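Local coordinates for glycosyl hydrolases family 2, sugar binding domain protein (PDB 6D1P) that probably hydrolyses O-glycosidic bonds as a family 2 glycoside hydrolase, a beta-glucuronidase of the human gut bacterium Bacteroides uniformis, at residues Ile226-Leu231 with Ser258-Ile263; Ser442-Met447 with Cys468-Asp473; Thr730-Ala735 with Ser783-Lys788. All blocks are in the same frame, centred on the assembly; numbering follows the deposited sequence.

Interaction 1 of 3, residues Ile226-Leu231 with Ser258-Ile263; sequences IAFGGL and SELTEI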
ATOM      1  N   ILE A 226     -19.490 -43.560   4.723  1.00 52.00           N
ATOM      2  CA  ILE A 226     -18.293 -43.418   3.908  1.00 49.33           C
ATOM      3  C   ILE A 226     -18.698 -43.227   2.457  1.00 52.40           C
ATOM      4  O   ILE A 226     -19.470 -44.025   1.916  1.00 53.31           O
ATOM      5  CB  ILE A 226     -17.371 -44.643   4.042  1.00 53.78           C
ATOM      6  CG1 ILE A 226     -16.798 -44.712   5.455  1.00 53.16           C
ATOM      7  CG2 ILE A 226     -16.259 -44.592   2.996  1.00 57.23           C
ATOM      8  CD1 ILE A 226     -15.669 -45.675   5.590  1.00 47.78           C
ATOM      9  N   ALA A 227     -18.150 -42.195   1.820  1.00 48.63           N
ATOM     10  CA  ALA A 227     -18.431 -41.881   0.428  1.00 50.37           C
ATOM     11  C   ALA A 227     -17.149 -41.931  -0.392  1.00 47.81           C
ATOM     12  O   ALA A 227     -16.094 -41.483   0.066  1.00 50.47           O
ATOM     13  CB  ALA A 227     -19.073 -40.506   0.303  1.00 48.48           C
ATOM     14  N   PHE A 228     -17.248 -42.454  -1.613  1.00 50.43           N
ATOM     15  CA  PHE A 228     -16.098 -42.662  -2.485  1.00 54.16           C
ATOM     16  C   PHE A 228     -16.198 -41.807  -3.743  1.00 53.52           C
ATOM     17  O   PHE A 228     -17.272 -41.685  -4.343  1.00 54.98           O
ATOM     18  CB  PHE A 228     -15.964 -44.141  -2.898  1.00 57.06           C
ATOM     19  CG  PHE A 228     -15.501 -45.045  -1.792  1.00 56.02           C
ATOM     20  CD1 PHE A 228     -16.419 -45.713  -0.992  1.00 53.77           C
ATOM     21  CD2 PHE A 228     -14.144 -45.228  -1.550  1.00 53.81           C
ATOM     22  CE1 PHE A 228     -15.996 -46.545   0.029  1.00 54.87           C
ATOM     23  CE2 PHE A 228     -13.709 -46.061  -0.530  1.00 51.52           C
ATOM     24  CZ  PHE A 228     -14.641 -46.724   0.259  1.00 55.41           C
ATOM     25  N   GLY A 229     -15.061 -41.226  -4.142  1.00 54.58           N
ATOM     26  CA  GLY A 229     -14.928 -40.580  -5.428  1.00 56.45           C
ATOM     27  C   GLY A 229     -14.285 -41.513  -6.437  1.00 54.86           C
ATOM     28  O   GLY A 229     -13.570 -42.448  -6.086  1.00 56.39           O
ATOM     29  N   GLY A 230     -14.512 -41.232  -7.702  1.00 57.03           N
ATOM     30  CA  GLY A 230     -14.331 -42.263  -8.692  1.00 56.62           C
ATOM     31  C   GLY A 230     -15.595 -43.095  -8.730  1.00 63.37           C
ATOM     32  O   GLY A 230     -16.616 -42.745  -8.120  1.00 68.45           O
ATOM     33  N   LEU A 231     -15.511 -44.230  -9.423  1.00 64.80           N
ATOM     34  CA  LEU A 231     -16.669 -45.077  -9.757  1.00 64.58           C
ATOM     35  C   LEU A 231     -17.564 -44.395 -10.797  1.00 67.97           C
ATOM     36  O   LEU A 231     -17.527 -44.730 -11.987  1.00 74.04           O
ATOM     37  CB  LEU A 231     -17.492 -45.425  -8.513  1.00 58.45           C
ATOM     38  CG  LEU A 231     -16.684 -45.748  -7.263  1.00 55.77           C
ATOM     39  CD1 LEU A 231     -17.572 -45.925  -6.039  1.00 56.78           C
ATOM     40  CD2 LEU A 231     -15.855 -46.973  -7.531  1.00 55.31           C
ATOM     41  N   SER A 258     -15.494 -54.635   3.991  1.00 61.40           N
ATOM     42  CA  SER A 258     -16.756 -54.478   3.286  1.00 59.11           C
ATOM     43  C   SER A 258     -16.502 -54.198   1.818  1.00 62.81           C
ATOM     44  O   SER A 258     -15.452 -53.682   1.435  1.00 61.32           O
ATOM     45  CB  SER A 258     -17.606 -53.359   3.899  1.00 63.84           C
ATOM     46  OG  SER A 258     -18.947 -53.438   3.446  1.00 68.01           O
ATOM     47  N   GLU A 259     -17.490 -54.550   1.000  1.00 63.33           N
ATOM     48  CA  GLU A 259     -17.390 -54.311  -0.427  1.00 65.13           C
ATOM     49  C   GLU A 259     -17.434 -52.814  -0.717  1.00 62.88           C
ATOM     50  O   GLU A 259     -18.127 -52.042  -0.048  1.00 55.00           O
ATOM     51  CB  GLU A 259     -18.516 -55.029  -1.174  1.00 66.59           C
ATOM     52  CG  GLU A 259     -18.297 -55.106  -2.681  1.00 72.50           C
ATOM     53  CD  GLU A 259     -19.545 -55.518  -3.455  1.00 83.93           C
ATOM     54  OE1 GLU A 259     -19.409 -55.897  -4.643  1.00 83.72           O
ATOM     55  OE2 GLU A 259     -20.658 -55.454  -2.883  1.00 84.37           O
ATOM     56  N   LEU A 260     -16.679 -52.410  -1.731  1.00 64.62           N
ATOM     57  CA  LEU A 260     -16.563 -51.003  -2.090  1.00 60.82           C
ATOM     58  C   LEU A 260     -17.805 -50.593  -2.867  1.00 62.06           C
ATOM     59  O   LEU A 260     -17.998 -51.026  -4.007  1.00 64.96           O
ATOM     60  CB  LEU A 260     -15.298 -50.782  -2.910  1.00 60.21           C
ATOM     61  CG  LEU A 260     -14.702 -49.379  -3.064  1.00 63.25           C
ATOM     62  CD1 LEU A 260     -13.399 -49.495  -3.829  1.00 56.41           C
ATOM     63  CD2 LEU A 260     -15.639 -48.396  -3.769  1.00 63.53           C
ATOM     64  N   THR A 261     -18.642 -49.750  -2.260  1.00 60.56           N
ATOM     65  CA  THR A 261     -19.798 -49.172  -2.933  1.00 62.23           C
ATOM     66  C   THR A 261     -19.824 -47.669  -2.677  1.00 63.10           C
ATOM     67  O   THR A 261     -19.311 -47.198  -1.655  1.00 58.85           O
ATOM     68  CB  THR A 261     -21.110 -49.822  -2.475  1.00 56.94           C
ATOM     69  OG1 THR A 261     -22.189 -49.321  -3.273  1.00 70.79           O
ATOM     70  CG2 THR A 261     -21.385 -49.516  -1.023  1.00 56.59           C
ATOM     71  N   GLU A 262     -20.437 -46.920  -3.609  1.00 62.74           N
ATOM     72  CA  GLU A 262     -20.228 -45.470  -3.668  1.00 62.61           C
ATOM     73  C   GLU A 262     -20.524 -44.802  -2.333  1.00 59.77           C
ATOM     74  O   GLU A 262     -19.741 -43.975  -1.853  1.00 54.00           O
ATOM     75  CB  GLU A 262     -21.071 -44.825  -4.770  1.00 59.15           C
ATOM     76  CG  GLU A 262     -20.729 -43.336  -4.914  1.00 66.82           C
ATOM     77  CD  GLU A 262     -21.611 -42.580  -5.886  1.00 73.54           C
ATOM     78  OE1 GLU A 262     -21.123 -42.251  -6.991  1.00 76.70           O
ATOM     79  OE2 GLU A 262     -22.782 -42.299  -5.542  1.00 75.19           O
ATOM     80  N   ILE A 263     -21.648 -45.144  -1.720  1.00 61.80           N
ATOM     81  CA  ILE A 263     -21.915 -44.741  -0.349  1.00 58.09           C
ATOM     82  C   ILE A 263     -22.199 -45.998   0.456  1.00 61.43           C
ATOM     83  O   ILE A 263     -22.873 -46.921  -0.017  1.00 61.74           O
ATOM     84  CB  ILE A 263     -23.065 -43.714  -0.252  1.00 59.53           C
ATOM     85  CG1 ILE A 263     -23.184 -43.164   1.178  1.00 61.21           C
ATOM     86  CG2 ILE A 263     -24.373 -44.308  -0.742  1.00 64.85           C
ATOM     87  CD1 ILE A 263     -22.102 -42.152   1.570  1.00 58.59           C
TER

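Interaction 2 of 3, residues Ser442-Met447 with Cys468-Asp473; sequences SIRAFM and CEFCKD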
ATOM      1  N   SER A 442     -36.690 -10.145   7.191  1.00 28.30           N
ATOM      2  CA  SER A 442     -35.829 -10.877   6.271  1.00 27.03           C
ATOM      3  C   SER A 442     -34.678 -11.543   7.009  1.00 24.72           C
ATOM      4  O   SER A 442     -34.246 -12.637   6.640  1.00 28.24           O
ATOM      5  CB  SER A 442     -35.285  -9.938   5.193  1.00 29.38           C
ATOM      6  OG  SER A 442     -36.332  -9.231   4.577  1.00 33.00           O
ATOM      7  N   ILE A 443     -34.147 -10.886   8.035  1.00 26.57           N
ATOM      8  CA  ILE A 443     -33.072 -11.484   8.816  1.00 28.09           C
ATOM      9  C   ILE A 443     -33.597 -12.685   9.597  1.00 29.06           C
ATOM     10  O   ILE A 443     -32.991 -13.766   9.585  1.00 26.23           O
ATOM     11  CB  ILE A 443     -32.427 -10.427   9.732  1.00 25.08           C
ATOM     12  CG1 ILE A 443     -31.686  -9.390   8.892  1.00 25.37           C
ATOM     13  CG2 ILE A 443     -31.457 -11.077  10.705  1.00 26.05           C
ATOM     14  CD1 ILE A 443     -31.246  -8.179   9.670  1.00 23.94           C
ATOM     15  N   ARG A 444     -34.744 -12.520  10.268  1.00 24.51           N
ATOM     16  CA  ARG A 444     -35.416 -13.659  10.887  1.00 28.09           C
ATOM     17  C   ARG A 444     -35.562 -14.809   9.898  1.00 27.86           C
ATOM     18  O   ARG A 444     -35.192 -15.953  10.195  1.00 26.39           O
ATOM     19  CB  ARG A 444     -36.798 -13.244  11.412  1.00 30.33           C
ATOM     20  CG  ARG A 444     -36.902 -13.087  12.911  1.00 32.32           C
ATOM     21  CD  ARG A 444     -38.357 -12.957  13.363  1.00 30.21           C
ATOM     22  NE  ARG A 444     -39.019 -14.239  13.613  1.00 34.21           N
ATOM     23  CZ  ARG A 444     -38.809 -14.994  14.692  1.00 37.35           C
ATOM     24  NH1 ARG A 444     -37.932 -14.614  15.617  1.00 34.47           N
ATOM     25  NH2 ARG A 444     -39.471 -16.132  14.856  1.00 38.02           N
ATOM     26  N   ALA A 445     -36.087 -14.514   8.705  1.00 26.18           N
ATOM     27  CA  ALA A 445     -36.362 -15.566   7.734  1.00 28.16           C
ATOM     28  C   ALA A 445     -35.091 -16.316   7.367  1.00 27.87           C
ATOM     29  O   ALA A 445     -35.075 -17.545   7.315  1.00 26.12           O
ATOM     30  CB  ALA A 445     -37.013 -14.967   6.487  1.00 23.05           C
ATOM     31  N   PHE A 446     -34.007 -15.587   7.094  1.00 28.78           N
ATOM     32  CA  PHE A 446     -32.764 -16.255   6.729  1.00 26.69           C
ATOM     33  C   PHE A 446     -32.125 -16.931   7.938  1.00 26.04           C
ATOM     34  O   PHE A 446     -31.549 -18.018   7.815  1.00 26.93           O
ATOM     35  CB  PHE A 446     -31.806 -15.258   6.083  1.00 28.30           C
ATOM     36  CG  PHE A 446     -30.554 -15.888   5.545  1.00 27.54           C
ATOM     37  CD1 PHE A 446     -30.620 -16.842   4.545  1.00 23.40           C
ATOM     38  CD2 PHE A 446     -29.311 -15.531   6.046  1.00 25.83           C
ATOM     39  CE1 PHE A 446     -29.471 -17.435   4.057  1.00 24.27           C
ATOM     40  CE2 PHE A 446     -28.158 -16.111   5.561  1.00 21.52           C
ATOM     41  CZ  PHE A 446     -28.237 -17.070   4.570  1.00 23.42           C
ATOM     42  N   MET A 447     -32.220 -16.316   9.117  1.00 24.44           N
ATOM     43  CA  MET A 447     -31.755 -16.997  10.320  1.00 27.51           C
ATOM     44  C   MET A 447     -32.478 -18.326  10.504  1.00 26.42           C
ATOM     45  O   MET A 447     -31.854 -19.347  10.821  1.00 29.13           O
ATOM     46  CB  MET A 447     -31.955 -16.111  11.552  1.00 28.35           C
ATOM     47  CG  MET A 447     -31.307 -16.667  12.814  1.00 24.11           C
ATOM     48  SD  MET A 447     -29.494 -16.645  12.711  1.00 29.20           S
ATOM     49  CE  MET A 447     -29.199 -14.893  12.957  1.00 25.50           C
ATOM     50  N   CYS A 468     -29.002 -11.011  19.135  1.00 26.32           N
ATOM     51  CA  CYS A 468     -29.989 -10.647  18.115  1.00 26.68           C
ATOM     52  C   CYS A 468     -31.354 -10.968  18.731  1.00 27.23           C
ATOM     53  O   CYS A 468     -31.889 -12.058  18.526  1.00 25.17           O
ATOM     54  CB  CYS A 468     -29.793 -11.372  16.802  1.00 23.91           C
ATOM     55  SG  CYS A 468     -30.935 -10.736  15.515  1.00 30.53           S
ATOM     56  N   GLU A 469     -31.888 -10.012  19.495  1.00 25.54           N
ATOM     57  CA  GLU A 469     -33.051 -10.315  20.324  1.00 28.62           C
ATOM     58  C   GLU A 469     -34.246 -10.746  19.484  1.00 28.49           C
ATOM     59  O   GLU A 469     -34.991 -11.643  19.891  1.00 30.28           O
ATOM     60  CB  GLU A 469     -33.415  -9.123  21.204  1.00 28.89           C
ATOM     61  CG  GLU A 469     -32.387  -8.826  22.287  1.00 36.57           C
ATOM     62  CD  GLU A 469     -32.106 -10.012  23.239  1.00 37.35           C
ATOM     63  OE1 GLU A 469     -30.911 -10.375  23.394  1.00 32.54           O
ATOM     64  OE2 GLU A 469     -33.070 -10.557  23.844  1.00 41.77           O
ATOM     65  N   PHE A 470     -34.426 -10.152  18.291  1.00 26.82           N
ATOM     66  CA  PHE A 470     -35.578 -10.502  17.463  1.00 27.21           C
ATOM     67  C   PHE A 470     -35.410 -11.821  16.716  1.00 27.40           C
ATOM     68  O   PHE A 470     -36.299 -12.197  15.942  1.00 30.18           O
ATOM     69  CB  PHE A 470     -35.906  -9.369  16.472  1.00 26.37           C
ATOM     70  CG  PHE A 470     -34.824  -9.073  15.453  1.00 26.07           C
ATOM     71  CD1 PHE A 470     -33.991  -7.975  15.606  1.00 24.71           C
ATOM     72  CD2 PHE A 470     -34.679  -9.849  14.319  1.00 25.30           C
ATOM     73  CE1 PHE A 470     -33.003  -7.676  14.664  1.00 22.73           C
ATOM     74  CE2 PHE A 470     -33.697  -9.550  13.370  1.00 24.17           C
ATOM     75  CZ  PHE A 470     -32.854  -8.469  13.556  1.00 22.05           C
ATOM     76  N   CYS A 471     -34.298 -12.519  16.906  1.00 27.25           N
ATOM     77  CA  CYS A 471     -34.134 -13.875  16.405  1.00 27.09           C
ATOM     78  C   CYS A 471     -33.911 -14.894  17.511  1.00 24.17           C
ATOM     79  O   CYS A 471     -33.740 -16.075  17.199  1.00 23.77           O
ATOM     80  CB  CYS A 471     -32.945 -13.961  15.432  1.00 25.53           C
ATOM     81  SG  CYS A 471     -33.161 -13.167  13.832  1.00 28.51           S
ATOM     82  N   LYS A 472     -33.884 -14.470  18.785  1.00 23.37           N
ATOM     83  CA  LYS A 472     -33.377 -15.322  19.873  1.00 31.36           C
ATOM     84  C   LYS A 472     -34.164 -16.632  20.024  1.00 28.04           C
ATOM     85  O   LYS A 472     -33.602 -17.638  20.467  1.00 28.06           O
ATOM     86  CB  LYS A 472     -33.399 -14.551  21.199  1.00 26.51           C
ATOM     87  CG  LYS A 472     -34.817 -14.424  21.798  1.00 28.56           C
ATOM     88  CD  LYS A 472     -34.914 -13.343  22.870  1.00 31.19           C
ATOM     89  CE  LYS A 472     -34.241 -13.754  24.164  1.00 35.34           C
ATOM     90  NZ  LYS A 472     -34.899 -13.125  25.345  1.00 40.22           N
ATOM     91  N   ASP A 473     -35.446 -16.644  19.641  1.00 28.47           N
ATOM     92  CA  ASP A 473     -36.318 -17.811  19.781  1.00 31.71           C
ATOM     93  C   ASP A 473     -36.043 -18.889  18.741  1.00 34.48           C
ATOM     94  O   ASP A 473     -36.584 -19.995  18.869  1.00 27.83           O
ATOM     95  CB  ASP A 473     -37.789 -17.393  19.660  1.00 30.22           C
ATOM     96  CG  ASP A 473     -38.071 -16.626  18.356  1.00 34.65           C
ATOM     97  OD1 ASP A 473     -37.454 -15.547  18.155  1.00 35.73           O
ATOM     98  OD2 ASP A 473     -38.878 -17.102  17.516  1.00 36.09           O
TER

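Interaction 3 of 3, residues Thr730-Ala735 with Ser783-Lys788; sequences TILVQA and SIRVNK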
ATOM      1  N   THR A 730      18.134  -8.125  22.004  1.00 49.58           N
ATOM      2  CA  THR A 730      17.393  -6.876  22.057  1.00 45.55           C
ATOM      3  C   THR A 730      17.806  -6.050  23.263  1.00 43.90           C
ATOM      4  O   THR A 730      18.240  -6.574  24.287  1.00 44.46           O
ATOM      5  CB  THR A 730      15.858  -7.105  22.103  1.00 43.26           C
ATOM      6  OG1 THR A 730      15.478  -7.526  23.413  1.00 45.55           O
ATOM      7  CG2 THR A 730      15.410  -8.173  21.095  1.00 46.79           C
ATOM      8  N   ILE A 731      17.649  -4.747  23.116  1.00 39.63           N
ATOM      9  CA  ILE A 731      17.725  -3.794  24.205  1.00 33.63           C
ATOM     10  C   ILE A 731      16.326  -3.251  24.452  1.00 36.35           C
ATOM     11  O   ILE A 731      15.560  -3.023  23.505  1.00 33.41           O
ATOM     12  CB  ILE A 731      18.713  -2.660  23.874  1.00 40.97           C
ATOM     13  CG1 ILE A 731      20.145  -3.206  23.827  1.00 41.95           C
ATOM     14  CG2 ILE A 731      18.571  -1.509  24.871  1.00 34.08           C
ATOM     15  CD1 ILE A 731      20.909  -2.837  22.571  1.00 43.89           C
ATOM     16  N   LEU A 732      15.978  -3.081  25.720  1.00 27.25           N
ATOM     17  CA  LEU A 732      14.715  -2.476  26.099  1.00 27.31           C
ATOM     18  C   LEU A 732      14.972  -1.024  26.458  1.00 28.66           C
ATOM     19  O   LEU A 732      15.798  -0.737  27.324  1.00 30.84           O
ATOM     20  CB  LEU A 732      14.077  -3.219  27.275  1.00 34.52           C
ATOM     21  CG  LEU A 732      12.711  -2.680  27.721  1.00 31.02           C
ATOM     22  CD1 LEU A 732      11.719  -2.712  26.543  1.00 27.11           C
ATOM     23  CD2 LEU A 732      12.166  -3.433  28.941  1.00 26.40           C
ATOM     24  N   VAL A 733      14.287  -0.111  25.783  1.00 26.39           N
ATOM     25  CA  VAL A 733      14.406   1.315  26.044  1.00 26.44           C
ATOM     26  C   VAL A 733      13.118   1.772  26.713  1.00 31.39           C
ATOM     27  O   VAL A 733      12.022   1.353  26.318  1.00 29.15           O
ATOM     28  CB  VAL A 733      14.670   2.093  24.736  1.00 28.13           C
ATOM     29  CG1 VAL A 733      14.420   3.576  24.918  1.00 23.33           C
ATOM     30  CG2 VAL A 733      16.088   1.856  24.262  1.00 27.98           C
ATOM     31  N   GLN A 734      13.250   2.634  27.722  1.00 30.64           N
ATOM     32  CA  GLN A 734      12.123   3.075  28.531  1.00 31.46           C
ATOM     33  C   GLN A 734      12.014   4.590  28.497  1.00 31.11           C
ATOM     34  O   GLN A 734      13.011   5.295  28.685  1.00 32.73           O
ATOM     35  CB  GLN A 734      12.276   2.597  29.979  1.00 28.49           C
ATOM     36  CG  GLN A 734      11.194   3.130  30.897  1.00 32.71           C
ATOM     37  CD  GLN A 734      11.361   2.666  32.340  1.00 35.27           C
ATOM     38  OE1 GLN A 734      10.941   1.563  32.713  1.00 32.01           O
ATOM     39  NE2 GLN A 734      11.969   3.516  33.160  1.00 30.03           N
ATOM     40  N   ALA A 735      10.812   5.086  28.241  1.00 29.38           N
ATOM     41  CA  ALA A 735      10.504   6.500  28.400  1.00 29.00           C
ATOM     42  C   ALA A 735       9.746   6.699  29.707  1.00 29.35           C
ATOM     43  O   ALA A 735       8.841   5.932  30.033  1.00 34.15           O
ATOM     44  CB  ALA A 735       9.675   7.032  27.226  1.00 24.67           C
ATOM     45  N   SER A 783       7.750   1.662  26.819  1.00 29.23           N
ATOM     46  CA  SER A 783       8.988   0.960  26.524  1.00 31.73           C
ATOM     47  C   SER A 783       8.912   0.328  25.151  1.00 23.28           C
ATOM     48  O   SER A 783       7.849  -0.090  24.712  1.00 24.54           O
ATOM     49  CB  SER A 783       9.275  -0.139  27.561  1.00 26.07           C
ATOM     50  OG  SER A 783       9.498   0.458  28.812  1.00 33.71           O
ATOM     51  N   ILE A 784      10.065   0.186  24.514  1.00 22.91           N
ATOM     52  CA  ILE A 784      10.131  -0.458  23.215  1.00 26.48           C
ATOM     53  C   ILE A 784      11.438  -1.226  23.111  1.00 25.29           C
ATOM     54  O   ILE A 784      12.472  -0.781  23.616  1.00 26.82           O
ATOM     55  CB  ILE A 784       9.986   0.579  22.078  1.00 23.40           C
ATOM     56  CG1 ILE A 784       9.919  -0.125  20.722  1.00 24.86           C
ATOM     57  CG2 ILE A 784      11.083   1.620  22.178  1.00 22.55           C
ATOM     58  CD1 ILE A 784       9.282   0.695  19.638  1.00 26.35           C
ATOM     59  N   ARG A 785      11.383  -2.386  22.457  1.00 25.78           N
ATOM     60  CA  ARG A 785      12.577  -3.184  22.202  1.00 29.72           C
ATOM     61  C   ARG A 785      13.336  -2.681  20.978  1.00 29.66           C
ATOM     62  O   ARG A 785      12.737  -2.228  19.994  1.00 28.65           O
ATOM     63  CB  ARG A 785      12.198  -4.650  22.008  1.00 30.38           C
ATOM     64  CG  ARG A 785      12.005  -5.382  23.308  1.00 36.54           C
ATOM     65  CD  ARG A 785      11.211  -6.645  23.112  1.00 39.66           C
ATOM     66  NE  ARG A 785      10.726  -7.144  24.397  1.00 50.31           N
ATOM     67  CZ  ARG A 785       9.890  -8.172  24.543  1.00 46.33           C
ATOM     68  NH1 ARG A 785       9.441  -8.823  23.477  1.00 50.83           N
ATOM     69  NH2 ARG A 785       9.496  -8.538  25.757  1.00 36.81           N
ATOM     70  N   VAL A 786      14.662  -2.782  21.048  1.00 28.67           N
ATOM     71  CA  VAL A 786      15.585  -2.333  20.010  1.00 29.59           C
ATOM     72  C   VAL A 786      16.456  -3.515  19.606  1.00 33.15           C
ATOM     73  O   VAL A 786      16.975  -4.225  20.470  1.00 35.87           O
ATOM     74  CB  VAL A 786      16.460  -1.167  20.502  1.00 32.66           C
ATOM     75  CG1 VAL A 786      17.260  -0.569  19.344  1.00 30.43           C
ATOM     76  CG2 VAL A 786      15.600  -0.105  21.160  1.00 27.72           C
ATOM     77  N   ASN A 787      16.621  -3.735  18.305  1.00 35.93           N
ATOM     78  CA  ASN A 787      17.367  -4.911  17.874  1.00 42.58           C
ATOM     79  C   ASN A 787      18.856  -4.677  18.083  1.00 43.75           C
ATOM     80  O   ASN A 787      19.391  -3.649  17.660  1.00 41.98           O
ATOM     81  CB  ASN A 787      17.085  -5.259  16.413  1.00 43.20           C
ATOM     82  CG  ASN A 787      17.691  -6.599  16.023  1.00 51.07           C
ATOM     83  OD1 ASN A 787      18.855  -6.675  15.651  1.00 54.90           O
ATOM     84  ND2 ASN A 787      16.913  -7.667  16.152  1.00 59.94           N
ATOM     85  N   LYS A 788      19.519  -5.636  18.740  1.00 43.62           N
ATOM     86  CA  LYS A 788      20.912  -5.449  19.140  1.00 48.39           C
ATOM     87  C   LYS A 788      21.831  -5.312  17.931  1.00 45.36           C
ATOM     88  O   LYS A 788      22.705  -4.438  17.906  1.00 41.64           O
ATOM     89  CB  LYS A 788      21.361  -6.615  20.022  1.00 50.09           C
ATOM     90  CG  LYS A 788      21.683  -6.243  21.470  1.00 50.23           C
ATOM     91  CD  LYS A 788      22.120  -7.472  22.267  1.00 54.67           C
ATOM     92  CE  LYS A 788      22.272  -7.152  23.749  1.00 56.18           C
ATOM     93  NZ  LYS A 788      22.338  -8.389  24.582  1.00 55.32           N
TER
HETATM   94  O   HOH W   1      11.326  -0.611  31.043  1.00 36.31           O

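Interaction 1 of 3, residues Ile226-Leu231 with Ser258-Ile263
Leu260 turns its CG anti to the backbone N (chi1 -161°), while Phe228 holds its CG beside its own N (chi1 -72°), and the two side chains then cross obliquely. The CD2 methyl of Leu260 lands over one face of the Phe228 ring, 4.0 Å from the ring centroid and displaced a little toward the rim, which makes this a CH-pi contact. That same methyl has a second neighbour: Leu231 CD1 sits 3.9 Å from Leu260 CD2. Leu231 CD1 also lies against the connecting loop, 3.6 Å from Glu262 CA.

The backbone supplies the polar part. Phe228 N donates to Glu262 O over 2.9 Å, with an N-H...O angle of 149°, and the donor nitrogen lies in the carbonyl plane. Glu262 O takes a CA-H contact from Ala227 as well, and Ile226 O takes one from Ile263 CA. Ala227 and Ile263 form an antiparallel non-hydrogen-bonded pair, with Ile263 CD1 folded back to 3.7 Å from Ala227 CB. Outside the two segments, Phe241 meets the Phe228 ring edge-to-face, and Val202 lies against both leucines.

Strand 252-259 belongs to a four-stranded sheet, and strand 263-271 pairs with 219-229 in a three-stranded one, so Leu260-Glu262 carry the chain across from one to the other. Such a crossing at the rim of two packed antiparallel sheets fits the immunoglobulin-like beta-sandwich domain of family 2 glycoside hydrolases.

Interaction 2 of 3, residues Ser442-Met447 with Cys468-Asp473
The guanidinium of Arg444 and the carboxylate of Asp473 lie nearly in one plane, 3° apart, and meet end-on. NH1 of Arg444 reaches OD1 of Asp473 at 2.7 Å, and NH2 of Arg444 reaches OD2 of Asp473 at 2.9 Å; both oxygens use their syn lone pairs. A bend at chi3 (87°) swings the Arg444 head off the helix toward the loop, and Asp473 meets it with its CG crowded between backbone N and carbonyl carbon. Arg444 NH1 has a second bond, to Phe470 O at 2.9 Å, likewise near the guanidinium plane, with the nitrogen above that carbonyl's plane.

Deeper in, the contact is apolar. Ile443 CG2 comes up to the edge of the Phe470 ring, 3.8 Å from CE2 of Phe470, while Cys468 SG sits over one ring face. Cys471 SG rests on the helix surface, 3.7 Å from Arg444 CA and 3.9 Å from Met447 CB. Met447 and Cys471 both touch Ile465 of the preceding barrel strand.

An alanine in place of Arg444 would probably loosen the loop from the helix, since the two-bonded salt bridge to Asp473 and the bond to Phe470 O would be lost together. The contact ties helix 440-457 of the TIM barrel to the loop following strand 462-466, and its in-plane, two-nitrogen grip on the carboxylate is likely to favour a charged Asp473 and to fix the rotation of the guanidinium.

Interaction 3 of 3, residues Thr730-Ala735 with Ser783-Lys788
Five residue pairs run in register here, Thr730 with Asn787 through Gln734 with Ser783, in antiparallel strands whose axes make an angle of 150°. The hydrogen-bonded pairs are Ile731 with Val786 and Val733 with Ile784, and each is closed by two backbone bonds. The shortest of these is Val786 N to Ile731 O at 2.6 Å, with the donor nearly along the C=O axis; the straightest is Val733 N to Ile784 O at 2.9 Å.

The side chains of those four residues share the buried, wholly aliphatic face. Val733 and Val786 adopt the same conformation, each with CG1 anti to the backbone N, and their CG2 methyls meet on the diagonal at 3.7 Å. Ile731 keeps CG1 beside its N, but its chi2 of 129° leaves the staggered positions, and CD1 comes 3.7 Å from Lys788 CG. There the extended lysine chain crosses Ile731 at about a right angle.

On the other face the groups are more mixed. Leu732, with CG anti to the backbone N, bends at chi2 (58°) so that CD1 rests 3.7 Å from Ser783 CB and close to Ile784 O. Arg785 runs out extended, its CG near Thr730 OG1. Gln734 is extended too, and a water bridges it to the neighbouring strand, 2.8 Å from Gln734 OE1, to which it donates, and 3.1 Å from Ser783 OG. Gln734 OE1 also accepts from Arg781 NE.

This is regular antiparallel pairing over a buried aliphatic face, consistent with a beta-sandwich-like domain near the C-terminus. Strand 730-738 is the middle of a three-stranded antiparallel sheet: beyond it, strand 718-723 bonds through Thr722 to Gln734 and lays Leu721 against Val733, while along 781-787 the loop residues Leu763 and Gln770 bond to the backbone of Arg785.

All three contacts are partly buried and lie far apart: interactions 1 and 2 have centres about 40 Å apart, and interaction 3 is on the opposite side of the chain's centre from both. They share no helix or strand. Interactions 1 and 3 both contain antiparallel strand pairing, but interaction 3 is regular mid-strand pairing with no exposed touching residue, whereas in interaction 1 only Ile263, at the start of its strand, pairs, after a loop from another sheet; it has a single backbone hydrogen bond, and half of its touching residues are exposed. Interaction 2 instead joins helix to loop in the TIM barrel, and it alone relies on a salt bridge between side chains, set outside an apolar, sulphur-containing interior.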